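Local structure of L-lysine 6-oxidase (Marinomonas mediterranea, 3WEU) at residues N257-S262 and V443-C448; C265-V270 and A404-Q409; Y612-N617 and R650-F655; K658-G663 and L676-I681. The protein oxidises the side-chain amine of L-lysine with a cysteine tryptophylquinone cofactor, releasing ammonium and the hydrogen peroxide that makes it antibacterial. One frame throughout, in Å; residues are numbered along the deposited sequence.

Contact 1: N257-S262 and V443-C448; sequences NISTLS and VGLPMC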
loop_
_atom_site.group_PDB
_atom_site.type_symbol
_atom_site.label_atom_id
_atom_site.label_comp_id
_atom_site.label_asym_id
_atom_site.label_seq_id
_atom_site.Cartn_x
_atom_site.Cartn_y
_atom_site.Cartn_z
ATOM N N ASN A 257 3.062 -3.025 38.123
ATOM C CA ASN A 257 2.764 -1.646 37.779
ATOM C C ASN A 257 2.675 -0.781 39.030
ATOM O O ASN A 257 2.109 -1.171 40.043
ATOM C CB ASN A 257 1.471 -1.578 36.954
ATOM C CG ASN A 257 1.616 -2.285 35.601
ATOM O OD1 ASN A 257 2.142 -1.705 34.667
ATOM N ND2 ASN A 257 1.220 -3.556 35.518
ATOM N N ILE A 258 3.270 0.410 38.950
ATOM C CA ILE A 258 3.190 1.357 40.015
ATOM C C ILE A 258 1.760 1.588 40.504
ATOM O O ILE A 258 1.510 1.543 41.721
ATOM C CB ILE A 258 3.890 2.668 39.658
ATOM C CG1 ILE A 258 5.422 2.474 39.643
ATOM C CG2 ILE A 258 3.521 3.767 40.702
ATOM C CD1 ILE A 258 6.180 3.568 38.865
ATOM N N SER A 259 0.842 1.807 39.572
ATOM C CA SER A 259 -0.597 1.823 39.886
ATOM C C SER A 259 -1.251 0.670 39.095
ATOM O O SER A 259 -1.276 0.652 37.847
ATOM C CB SER A 259 -1.253 3.178 39.579
ATOM O OG SER A 259 -0.546 4.270 40.201
ATOM N N THR A 260 -1.675 -0.327 39.841
ATOM C CA THR A 260 -2.349 -1.513 39.309
ATOM C C THR A 260 -3.847 -1.284 39.226
ATOM O O THR A 260 -4.416 -0.357 39.852
ATOM C CB THR A 260 -2.139 -2.778 40.157
ATOM O OG1 THR A 260 -2.928 -2.692 41.358
ATOM C CG2 THR A 260 -0.680 -2.941 40.583
ATOM N N LEU A 261 -4.520 -2.171 38.504
ATOM C CA LEU A 261 -5.997 -2.098 38.516
ATOM C C LEU A 261 -6.616 -2.383 39.864
ATOM O O LEU A 261 -7.690 -1.840 40.208
ATOM C CB LEU A 261 -6.568 -3.004 37.456
ATOM C CG LEU A 261 -7.798 -2.638 36.632
ATOM C CD1 LEU A 261 -9.012 -3.332 37.121
ATOM C CD2 LEU A 261 -8.066 -1.148 36.319
ATOM N N SER A 262 -5.934 -3.159 40.712
ATOM C CA SER A 262 -6.365 -3.216 42.131
ATOM C C SER A 262 -6.283 -1.865 42.850
ATOM O O SER A 262 -7.248 -1.475 43.525
ATOM C CB SER A 262 -5.638 -4.281 42.934
ATOM O OG SER A 262 -6.075 -4.325 44.292
ATOM N N VAL A 443 -2.714 -3.491 34.492
ATOM C CA VAL A 443 -2.349 -2.089 34.445
ATOM C C VAL A 443 -3.499 -1.219 35.012
ATOM O O VAL A 443 -4.655 -1.369 34.639
ATOM C CB VAL A 443 -2.023 -1.663 32.969
ATOM C CG1 VAL A 443 -2.033 -0.122 32.837
ATOM C CG2 VAL A 443 -0.650 -2.211 32.573
ATOM N N GLY A 444 -3.168 -0.322 35.920
ATOM C CA GLY A 444 -4.092 0.710 36.385
ATOM C C GLY A 444 -3.934 2.063 35.697
ATOM O O GLY A 444 -4.895 2.631 35.199
ATOM N N LEU A 445 -2.707 2.553 35.596
ATOM C CA LEU A 445 -2.461 3.834 34.967
ATOM C C LEU A 445 -1.127 3.752 34.238
ATOM O O LEU A 445 -0.261 2.974 34.663
ATOM C CB LEU A 445 -2.322 4.924 36.009
ATOM C CG LEU A 445 -3.534 5.250 36.857
ATOM C CD1 LEU A 445 -3.140 6.133 37.996
ATOM C CD2 LEU A 445 -4.509 5.941 35.905
ATOM N N PRO A 446 -0.967 4.482 33.121
ATOM C CA PRO A 446 -1.950 5.272 32.433
ATOM C C PRO A 446 -2.908 4.372 31.676
ATOM O O PRO A 446 -2.734 3.159 31.651
ATOM C CB PRO A 446 -1.137 6.104 31.426
ATOM C CG PRO A 446 0.115 5.303 31.189
ATOM C CD PRO A 446 0.358 4.519 32.454
ATOM N N MET A 447 -3.911 4.985 31.074
ATOM C CA MET A 447 -4.911 4.292 30.299
ATOM C C MET A 447 -5.189 5.084 29.004
ATOM O O MET A 447 -6.045 5.977 29.013
ATOM C CB MET A 447 -6.162 4.142 31.178
ATOM C CG MET A 447 -6.157 2.921 32.097
ATOM S SD MET A 447 -7.612 2.897 33.078
ATOM C CE MET A 447 -7.546 1.239 33.820
ATOM N N CYS A 448 -4.444 4.773 27.955
ATOM C CA CYS A 448 -4.503 5.422 26.679
ATOM C C CYS A 448 -4.343 4.477 25.494
ATOM O O CYS A 448 -3.615 4.769 24.564
ATOM C CB CYS A 448 -3.487 6.594 26.624
ATOM S SG CYS A 448 -3.741 7.793 25.240
HETATM O O HOH W 1 1.819 0.960 33.918
HETATM O O HOH W 2 1.399 3.277 36.954
#
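Two backbone N-H groups in succession, those of Gly444 and Leu445, converge on the carbonyl of Ser259, and a single bridge pairs Thr260 with Val443; next to it the CA atoms of Leu261 and Gly444 are 4.0 Å apart. The shorter bond, Gly444 N to Ser259 O, is 2.9 Å; Leu445 N reaches the same oxygen at 3.3 Å, 41° out of the carbonyl plane, and both donors come from one face of that plane. The backbones press closely because Gly444 has no side chain: its CA lies 3.5 Å from Thr260 C. On one flank the side chain of Ser259 lies against Leu445, CB to CD1 3.8 Å, and its OG, also beside Leu445 CD1, is hydrogen-bonded to Gln409 OE1. The amide of Asn257 rests across the CG2 branch of Val443, with OD1 3.5 Å from that methyl, and its ND2 is bound by Gln584. Thr260 is the N-cap of helix 261-272, so the contact joins the start of this helix to the loop that carries the quinone neighbours: Pro446, preceded by a cis peptide bond, offers its carbonyl to the tryptophylquinone at position 581, and Cys448 N also bonds to the cofactor. Two waters meet at Leu445 O, to which both donate; one donates also to Asn257 OD1, the other accepts from Ser259 N. Beyond the bridge, Leu261 and Met447 cross at about a right angle, and the methyl CE of Met447, set anti to CB (chi3 169°), packs tightly on Leu261 CD2 at 3.5 Å.

Contact 2: C265-V270 and A404-Q409; sequences CFDVGV and ALDATQ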
loop_
_atom_site.group_PDB
_atom_site.type_symbol
_atom_site.label_atom_id
_atom_site.label_comp_id
_atom_site.label_asym_id
_atom_site.label_seq_id
_atom_site.Cartn_x
_atom_site.Cartn_y
_atom_site.Cartn_z
ATOM N N CYS A 265 -9.367 -0.009 41.667
ATOM C CA CYS A 265 -10.604 -0.428 42.345
ATOM C C CYS A 265 -10.628 0.078 43.787
ATOM O O CYS A 265 -11.687 0.513 44.249
ATOM C CB CYS A 265 -10.824 -1.957 42.277
ATOM S SG CYS A 265 -11.205 -2.485 40.608
ATOM N N PHE A 266 -9.491 0.002 44.499
ATOM C CA PHE A 266 -9.368 0.466 45.848
ATOM C C PHE A 266 -9.667 1.974 45.939
ATOM O O PHE A 266 -10.452 2.415 46.748
ATOM C CB PHE A 266 -7.945 0.152 46.392
ATOM C CG PHE A 266 -7.766 0.482 47.826
ATOM C CD1 PHE A 266 -8.439 -0.266 48.786
ATOM C CD2 PHE A 266 -7.047 1.598 48.237
ATOM C CE1 PHE A 266 -8.348 0.084 50.128
ATOM C CE2 PHE A 266 -6.915 1.910 49.565
ATOM C CZ PHE A 266 -7.550 1.143 50.529
ATOM N N ASP A 267 -9.041 2.756 45.057
ATOM C CA ASP A 267 -9.227 4.217 45.062
ATOM C C ASP A 267 -10.696 4.580 44.808
ATOM O O ASP A 267 -11.256 5.420 45.515
ATOM C CB ASP A 267 -8.337 4.795 43.959
ATOM C CG ASP A 267 -8.541 6.265 43.706
ATOM O OD1 ASP A 267 -8.445 7.052 44.678
ATOM O OD2 ASP A 267 -8.733 6.591 42.501
ATOM N N VAL A 268 -11.294 3.971 43.795
ATOM C CA VAL A 268 -12.704 4.128 43.529
ATOM C C VAL A 268 -13.529 3.789 44.758
ATOM O O VAL A 268 -14.487 4.545 45.131
ATOM C CB VAL A 268 -13.142 3.307 42.301
ATOM C CG1 VAL A 268 -14.663 3.279 42.154
ATOM C CG2 VAL A 268 -12.562 3.836 41.043
ATOM N N GLY A 269 -13.148 2.717 45.417
ATOM C CA GLY A 269 -13.828 2.249 46.618
ATOM C C GLY A 269 -13.798 3.227 47.779
ATOM O O GLY A 269 -14.825 3.465 48.488
ATOM N N VAL A 270 -12.609 3.761 48.003
ATOM C CA VAL A 270 -12.380 4.677 49.112
ATOM C C VAL A 270 -13.183 5.949 48.867
ATOM O O VAL A 270 -13.848 6.462 49.773
ATOM C CB VAL A 270 -10.844 4.972 49.267
ATOM C CG1 VAL A 270 -10.602 6.149 50.181
ATOM C CG2 VAL A 270 -10.151 3.746 49.848
ATOM N N ALA A 404 0.631 10.503 37.125
ATOM C CA ALA A 404 0.556 10.676 38.606
ATOM C C ALA A 404 0.131 9.338 39.153
ATOM O O ALA A 404 -0.442 8.466 38.437
ATOM C CB ALA A 404 -0.508 11.725 38.979
ATOM N N LEU A 405 0.371 9.168 40.446
ATOM C CA LEU A 405 -0.277 8.146 41.195
ATOM C C LEU A 405 -1.797 8.360 41.196
ATOM O O LEU A 405 -2.335 9.434 40.787
ATOM C CB LEU A 405 0.226 8.183 42.623
ATOM C CG LEU A 405 1.713 7.911 42.838
ATOM C CD1 LEU A 405 2.117 8.084 44.284
ATOM C CD2 LEU A 405 2.151 6.538 42.378
ATOM N N ASP A 406 -2.532 7.366 41.672
ATOM C CA ASP A 406 -3.942 7.599 41.889
ATOM C C ASP A 406 -4.138 8.384 43.185
ATOM O O ASP A 406 -3.223 8.526 43.960
ATOM C CB ASP A 406 -4.812 6.309 41.761
ATOM C CG ASP A 406 -4.691 5.331 42.892
ATOM O OD1 ASP A 406 -4.722 5.766 44.069
ATOM O OD2 ASP A 406 -4.694 4.058 42.618
ATOM N N ALA A 407 -5.325 8.923 43.371
ATOM C CA ALA A 407 -5.558 9.886 44.432
ATOM C C ALA A 407 -5.365 9.274 45.810
ATOM O O ALA A 407 -4.826 9.925 46.695
ATOM C CB ALA A 407 -6.950 10.489 44.309
ATOM N N THR A 408 -5.661 7.993 45.932
ATOM C CA THR A 408 -5.500 7.304 47.224
ATOM C C THR A 408 -4.043 6.979 47.522
ATOM O O THR A 408 -3.536 7.260 48.624
ATOM C CB THR A 408 -6.470 6.116 47.340
ATOM O OG1 THR A 408 -7.811 6.646 47.204
ATOM C CG2 THR A 408 -6.275 5.351 48.672
ATOM N N GLN A 409 -3.307 6.474 46.498
ATOM C CA GLN A 409 -1.900 6.297 46.698
ATOM C C GLN A 409 -1.257 7.577 47.108
ATOM O O GLN A 409 -0.399 7.611 47.969
ATOM C CB GLN A 409 -1.246 5.776 45.428
ATOM C CG GLN A 409 -1.691 4.416 44.999
ATOM C CD GLN A 409 -1.087 4.025 43.649
ATOM O OE1 GLN A 409 -1.271 4.743 42.636
ATOM N NE2 GLN A 409 -0.312 2.948 43.644
HETATM O O HOH W 3 -7.452 8.737 41.339
#
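Phe266 meets Thr408 through its ring atom CE2, 3.6 Å from the methyl CG2, the two side chains crossing at about a right angle. Next along the helix, Asp267 carries the polar part: its CG stands anti to the backbone N (chi1 172°), and OD1 accepts from Thr408 OG1 at 2.6 Å through the anti lone pair. Thr408 N bonds weakly to the same oxygen, at 3.2 Å, and weakly to Asp406 OD1 as well. The carboxylates of Asp267 and Asp406 stack with planes 8° apart, OD1 to OD1 4.0 Å, which would bring like charges together if both are ionised. Arg271, in a salt bridge with Asp267 OD2, probably offsets part of that charge, and a water links OD2 to Ala407 N. Asp406 is an N-cap: its OD1 accepts from Gln409 N at 2.9 Å, and Gln409 OE1 takes Asp406 N in return, a capping box. One turn after Phe266, Val270 touches Thr408 OG1 with CB and lays CG2 over one face of the Phe266 ring. Helix 261-272 thus sets its middle against the N-terminus of helix 407-418, with Tyr287 of strand 286-287 touching Asp267, Val270 and Ala407 and hydrogen-bonded to Thr408.

Contact 3: Y612-N617 and R650-F655; sequences YARGIN and RNHELF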
loop_
_atom_site.group_PDB
_atom_site.type_symbol
_atom_site.label_atom_id
_atom_site.label_comp_id
_atom_site.label_asym_id
_atom_site.label_seq_id
_atom_site.Cartn_x
_atom_site.Cartn_y
_atom_site.Cartn_z
ATOM N N TYR A 612 13.313 -4.925 23.310
ATOM C CA TYR A 612 12.471 -6.092 23.552
ATOM C C TYR A 612 11.775 -6.631 22.267
ATOM O O TYR A 612 11.572 -7.829 22.098
ATOM C CB TYR A 612 11.387 -5.725 24.577
ATOM C CG TYR A 612 10.323 -6.776 24.815
ATOM C CD1 TYR A 612 10.601 -7.909 25.581
ATOM C CD2 TYR A 612 9.062 -6.659 24.276
ATOM C CE1 TYR A 612 9.664 -8.874 25.813
ATOM C CE2 TYR A 612 8.119 -7.605 24.516
ATOM C CZ TYR A 612 8.436 -8.730 25.265
ATOM O OH TYR A 612 7.524 -9.698 25.466
ATOM N N ALA A 613 11.282 -5.706 21.452
ATOM C CA ALA A 613 10.522 -6.088 20.261
ATOM C C ALA A 613 11.367 -6.136 19.003
ATOM O O ALA A 613 10.796 -6.095 17.935
ATOM C CB ALA A 613 9.389 -5.099 20.056
ATOM N N ARG A 614 12.669 -6.261 19.100
ATOM C CA ARG A 614 13.540 -6.159 17.931
ATOM C C ARG A 614 13.073 -7.248 16.946
ATOM O O ARG A 614 12.859 -8.394 17.302
ATOM C CB ARG A 614 14.959 -6.306 18.327
ATOM C CG ARG A 614 15.330 -7.656 18.984
ATOM C CD ARG A 614 16.613 -7.605 19.762
ATOM N NE ARG A 614 16.869 -8.894 20.363
ATOM C CZ ARG A 614 16.234 -9.377 21.434
ATOM N NH1 ARG A 614 15.264 -8.685 22.051
ATOM N NH2 ARG A 614 16.569 -10.612 21.888
ATOM N N GLY A 615 12.969 -6.861 15.684
ATOM C CA GLY A 615 12.560 -7.762 14.651
ATOM C C GLY A 615 11.095 -7.685 14.270
ATOM O O GLY A 615 10.710 -8.104 13.182
ATOM N N ILE A 616 10.268 -7.200 15.185
ATOM C CA ILE A 616 8.854 -6.941 14.914
ATOM C C ILE A 616 8.805 -5.514 14.460
ATOM O O ILE A 616 8.713 -4.592 15.252
ATOM C CB ILE A 616 7.977 -7.047 16.136
ATOM C CG1 ILE A 616 8.185 -8.341 16.849
ATOM C CG2 ILE A 616 6.480 -6.962 15.744
ATOM C CD1 ILE A 616 7.579 -9.519 16.215
ATOM N N ASN A 617 8.977 -5.332 13.168
ATOM C CA ASN A 617 9.252 -4.002 12.601
ATOM C C ASN A 617 7.973 -3.255 12.127
ATOM O O ASN A 617 8.062 -2.100 11.723
ATOM C CB ASN A 617 10.234 -4.119 11.460
ATOM C CG ASN A 617 11.652 -4.404 11.970
ATOM O OD1 ASN A 617 12.183 -3.615 12.767
ATOM N ND2 ASN A 617 12.272 -5.483 11.513
ATOM N N ARG A 650 12.380 -16.533 24.179
ATOM C CA ARG A 650 12.147 -15.806 22.897
ATOM C C ARG A 650 12.275 -16.814 21.777
ATOM O O ARG A 650 13.129 -17.676 21.848
ATOM C CB ARG A 650 13.192 -14.693 22.698
ATOM C CG ARG A 650 12.696 -13.614 21.741
ATOM C CD ARG A 650 13.702 -12.534 21.434
ATOM N NE ARG A 650 13.040 -11.273 21.089
ATOM C CZ ARG A 650 13.066 -10.650 19.901
ATOM N NH1 ARG A 650 13.785 -11.073 18.881
ATOM N NH2 ARG A 650 12.370 -9.551 19.760
ATOM N N ASN A 651 11.459 -16.730 20.731
ATOM C CA ASN A 651 11.559 -17.697 19.593
ATOM C C ASN A 651 12.544 -17.101 18.589
ATOM O O ASN A 651 12.162 -16.499 17.528
ATOM C CB ASN A 651 10.208 -17.972 18.996
ATOM C CG ASN A 651 9.158 -18.425 20.039
ATOM O OD1 ASN A 651 9.434 -18.656 21.168
ATOM N ND2 ASN A 651 7.964 -18.586 19.604
ATOM N N HIS A 652 13.804 -17.263 18.933
ATOM C CA HIS A 652 14.863 -16.591 18.198
ATOM C C HIS A 652 14.897 -17.066 16.748
ATOM O O HIS A 652 15.275 -16.293 15.834
ATOM C CB HIS A 652 16.230 -16.885 18.793
ATOM C CG HIS A 652 16.398 -16.386 20.179
ATOM N ND1 HIS A 652 16.335 -15.052 20.503
ATOM C CD2 HIS A 652 16.581 -17.066 21.347
ATOM C CE1 HIS A 652 16.519 -14.928 21.808
ATOM N NE2 HIS A 652 16.671 -16.137 22.341
ATOM N N GLU A 653 14.450 -18.303 16.530
ATOM C CA GLU A 653 14.508 -18.890 15.186
ATOM C C GLU A 653 13.616 -18.213 14.158
ATOM O O GLU A 653 13.876 -18.312 12.960
ATOM C CB GLU A 653 14.253 -20.400 15.254
ATOM C CG GLU A 653 15.480 -21.080 15.870
ATOM C CD GLU A 653 15.555 -22.627 15.648
ATOM O OE1 GLU A 653 14.520 -23.289 15.398
ATOM O OE2 GLU A 653 16.661 -23.208 15.729
ATOM N N LEU A 654 12.591 -17.510 14.629
ATOM C CA LEU A 654 11.752 -16.703 13.771
ATOM C C LEU A 654 12.467 -15.583 13.044
ATOM O O LEU A 654 12.072 -15.167 11.948
ATOM C CB LEU A 654 10.595 -16.133 14.580
ATOM C CG LEU A 654 9.649 -15.242 13.773
ATOM C CD1 LEU A 654 8.912 -16.059 12.724
ATOM C CD2 LEU A 654 8.656 -14.598 14.704
ATOM N N PHE A 655 13.480 -15.027 13.673
ATOM C CA PHE A 655 14.018 -13.759 13.241
ATOM C C PHE A 655 15.251 -14.005 12.384
ATOM O O PHE A 655 16.002 -14.931 12.630
ATOM C CB PHE A 655 14.359 -12.899 14.468
ATOM C CG PHE A 655 13.192 -12.570 15.309
ATOM C CD1 PHE A 655 12.380 -11.512 14.956
ATOM C CD2 PHE A 655 12.887 -13.283 16.440
ATOM C CE1 PHE A 655 11.278 -11.193 15.706
ATOM C CE2 PHE A 655 11.757 -13.026 17.166
ATOM C CZ PHE A 655 10.975 -11.921 16.840
HETATM O O HOH W 4 11.594 -10.369 23.312
#
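The guanidinium groups of Arg614 and Arg650 lie flat on each other, centres 3.7 Å apart and planes at 19°, with NH1 of Arg614 over one face of Arg650. At the edge of the Arg650 group, in its plane, sit Arg614 O and a water. Arg614 also makes a cation-pi contact with Phe679. The ring of Phe655 carries Arg650 NH1 over one face and Leu654 CD2 over the opposite one, while Ile616 CD1 comes to its rim at CE1, 4.1 Å away. Two like charges stacked this way would repel, and the carbonyls and the carboxylate of Glu647 probably make the pairing tolerable: Glu647 forms a salt bridge with Arg614 NH2 and a long, weak ion pair with Arg650 NE, and Arg614 NH1 also donates to Asn611 O. Arg650 NH2 is shared between two carbonyls, Arg614 O at 2.8 Å, met on a lone pair, and Tyr612 O at 3.0 Å, where the donor stands 39° above the carbonyl plane. These acceptors belong to a loop closed by a type II beta turn from Ala613 to Ile616, with the bond from Ile616 N to Ala613 O and Gly615 at its third position. The turn follows strand 609-611 and meets the loop and 3-10 segment that lead into strand 656-661. A water bridges Tyr612 O and Arg650 NE, and Arg650 NH1 adds a weak bond to Arg614 O. Arg614 NH2 meets Arg650 CD at 3.5 Å. Gly615 has no side chain, and its CA lies 3.8 Å from Phe655 CD1, where a CB would clash.

Contact 4: K658-G663 and L676-I681; sequences KEVLVG and LPVFFI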
loop_
_atom_site.group_PDB
_atom_site.type_symbol
_atom_site.label_atom_id
_atom_site.label_comp_id
_atom_site.label_asym_id
_atom_site.label_seq_id
_atom_site.Cartn_x
_atom_site.Cartn_y
_atom_site.Cartn_z
ATOM N N LYS A 658 20.856 -9.119 10.260
ATOM C CA LYS A 658 21.931 -8.638 9.416
ATOM C C LYS A 658 22.700 -7.656 10.170
ATOM O O LYS A 658 22.110 -6.777 10.874
ATOM C CB LYS A 658 21.342 -7.991 8.170
ATOM C CG LYS A 658 22.370 -7.732 7.056
ATOM C CD LYS A 658 21.719 -7.539 5.676
ATOM C CE LYS A 658 20.279 -8.084 5.637
ATOM N NZ LYS A 658 19.899 -8.672 4.333
ATOM N N GLU A 659 24.007 -7.749 10.046
ATOM C CA GLU A 659 24.905 -6.779 10.668
ATOM C C GLU A 659 25.294 -5.791 9.595
ATOM O O GLU A 659 25.994 -6.163 8.614
ATOM C CB GLU A 659 26.096 -7.506 11.234
ATOM C CG GLU A 659 27.110 -6.621 11.920
ATOM C CD GLU A 659 28.271 -7.392 12.571
ATOM O OE1 GLU A 659 28.167 -8.624 12.836
ATOM O OE2 GLU A 659 29.286 -6.722 12.837
ATOM N N VAL A 660 24.840 -4.539 9.723
ATOM C CA VAL A 660 25.071 -3.548 8.654
ATOM C C VAL A 660 26.250 -2.689 9.091
ATOM O O VAL A 660 26.220 -2.120 10.190
ATOM C CB VAL A 660 23.841 -2.660 8.492
ATOM C CG1 VAL A 660 24.110 -1.467 7.577
ATOM C CG2 VAL A 660 22.613 -3.468 8.067
ATOM N N LEU A 661 27.280 -2.583 8.270
ATOM C CA LEU A 661 28.406 -1.754 8.571
ATOM C C LEU A 661 28.042 -0.280 8.421
ATOM O O LEU A 661 27.355 0.080 7.462
ATOM C CB LEU A 661 29.612 -2.125 7.711
ATOM C CG LEU A 661 30.041 -3.585 7.840
ATOM C CD1 LEU A 661 31.209 -3.803 6.914
ATOM C CD2 LEU A 661 30.360 -4.048 9.296
ATOM N N VAL A 662 28.507 0.597 9.329
ATOM C CA VAL A 662 28.045 1.968 9.253
ATOM C C VAL A 662 28.414 2.646 7.904
ATOM O O VAL A 662 27.636 3.431 7.363
ATOM C CB VAL A 662 28.489 2.786 10.467
ATOM C CG1 VAL A 662 28.167 4.244 10.236
ATOM C CG2 VAL A 662 27.670 2.271 11.654
ATOM N N GLY A 663 29.520 2.247 7.318
ATOM C CA GLY A 663 29.892 2.831 6.045
ATOM C C GLY A 663 29.015 2.420 4.903
ATOM O O GLY A 663 29.076 3.032 3.812
ATOM N N LEU A 676 25.769 -2.046 12.936
ATOM C CA LEU A 676 24.409 -1.905 13.448
ATOM C C LEU A 676 23.750 -3.243 13.292
ATOM O O LEU A 676 23.601 -3.743 12.132
ATOM C CB LEU A 676 23.598 -0.931 12.545
ATOM C CG LEU A 676 24.330 0.347 12.168
ATOM C CD1 LEU A 676 23.660 1.015 10.988
ATOM C CD2 LEU A 676 24.404 1.268 13.373
ATOM N N PRO A 677 23.274 -3.813 14.404
ATOM C CA PRO A 677 22.563 -5.053 14.265
ATOM C C PRO A 677 21.123 -4.794 13.833
ATOM O O PRO A 677 20.406 -3.987 14.423
ATOM C CB PRO A 677 22.582 -5.621 15.701
ATOM C CG PRO A 677 22.679 -4.392 16.577
ATOM C CD PRO A 677 23.540 -3.458 15.828
ATOM N N VAL A 678 20.627 -5.579 12.911
ATOM C CA VAL A 678 19.245 -5.442 12.472
ATOM C C VAL A 678 18.544 -6.784 12.482
ATOM O O VAL A 678 18.959 -7.734 11.820
ATOM C CB VAL A 678 19.215 -4.871 11.018
ATOM C CG1 VAL A 678 17.798 -4.731 10.520
ATOM C CG2 VAL A 678 19.915 -3.535 11.004
ATOM N N PHE A 679 17.488 -6.852 13.277
ATOM C CA PHE A 679 16.673 -8.002 13.369
ATOM C C PHE A 679 15.442 -7.809 12.526
ATOM O O PHE A 679 14.899 -6.700 12.439
ATOM C CB PHE A 679 16.260 -8.215 14.832
ATOM C CG PHE A 679 17.392 -8.714 15.685
ATOM C CD1 PHE A 679 18.219 -7.825 16.288
ATOM C CD2 PHE A 679 17.640 -10.076 15.797
ATOM C CE1 PHE A 679 19.285 -8.231 17.041
ATOM C CE2 PHE A 679 18.681 -10.500 16.573
ATOM C CZ PHE A 679 19.502 -9.581 17.228
ATOM N N PHE A 680 14.976 -8.869 11.903
ATOM C CA PHE A 680 13.741 -8.783 11.133
ATOM C C PHE A 680 13.158 -10.142 10.911
ATOM O O PHE A 680 13.788 -11.143 11.250
ATOM C CB PHE A 680 13.997 -8.093 9.803
ATOM C CG PHE A 680 15.011 -8.780 8.924
ATOM C CD1 PHE A 680 16.342 -8.717 9.182
ATOM C CD2 PHE A 680 14.580 -9.495 7.812
ATOM C CE1 PHE A 680 17.278 -9.332 8.350
ATOM C CE2 PHE A 680 15.505 -10.117 6.960
ATOM C CZ PHE A 680 16.849 -10.028 7.232
ATOM N N ILE A 681 11.949 -10.164 10.405
ATOM C CA ILE A 681 11.254 -11.405 10.074
ATOM C C ILE A 681 11.180 -11.550 8.544
ATOM O O ILE A 681 10.587 -10.726 7.814
ATOM C CB ILE A 681 9.858 -11.381 10.632
ATOM C CG1 ILE A 681 9.947 -11.312 12.183
ATOM C CG2 ILE A 681 9.104 -12.627 10.232
ATOM C CD1 ILE A 681 8.618 -11.127 12.797
#
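A two-stranded antiparallel sheet, formed by strands 656-661 and 675-680, holds Lys658 to Val660 beside Leu676 to Val678 at the surface, about 31 Å between the contact's centre and that of the chain. The axes of the two short strand segments come within 4.7 Å, and their directions differ by 146°. Lys658 with Val678 and Val660 with Leu676 are hydrogen-bonded pairs; Glu659 with Pro677, between them, is the non-hydrogen-bonded one. Each of the former carries two bonds; that from Val660 N to Leu676 O, at 2.8 Å, is nearly straight (174°). One face bears Lys658, Val660, Leu676 and Val678: Val660 CG2 meets Val678 CG2 at 4.0 Å, and Val660 CG1 reaches Leu676 CD1 at 4.2 Å. The other carries Glu659, whose OE2 is hydrogen-bonded to Ser675, and Pro677. Leu661 packs on Gly667 of the second subunit, so the two-stranded sheet reaches the subunit boundary. At its far end Phe680, with CG between the backbone N and the carbonyl carbon (chi1 59°), turns its ring edge to Lys658 N, CE1 4.1 Å away. Where the first strand gives way to a helix, Val662 crosses Leu676 at about a right angle, CG2 to CD2 3.8 Å.

How the contacts relate
The four contacts form two pairs. Contacts 1 and 2 have centres 10 Å apart and share helix 261-272, one at its N-terminus and the other along its middle; contact 2 is nested within the chain loop that contact 1 closes, and Gln409 bonds to both Ser259 and Ile258. Contacts 3 and 4 follow later in the chain, centres 14 Å apart, joined by Asn617 ND2 to Phe679 O and by packing of Gly615 on Ile681. Contacts 2 and 3 lie on opposite sides of the chain's centre, 37 Å between centres. Contact 1 lies beside the tryptophylquinone, whereas contact 3 touches the two-stranded sheet of contact 4, centred about 31 Å from the chain's centre.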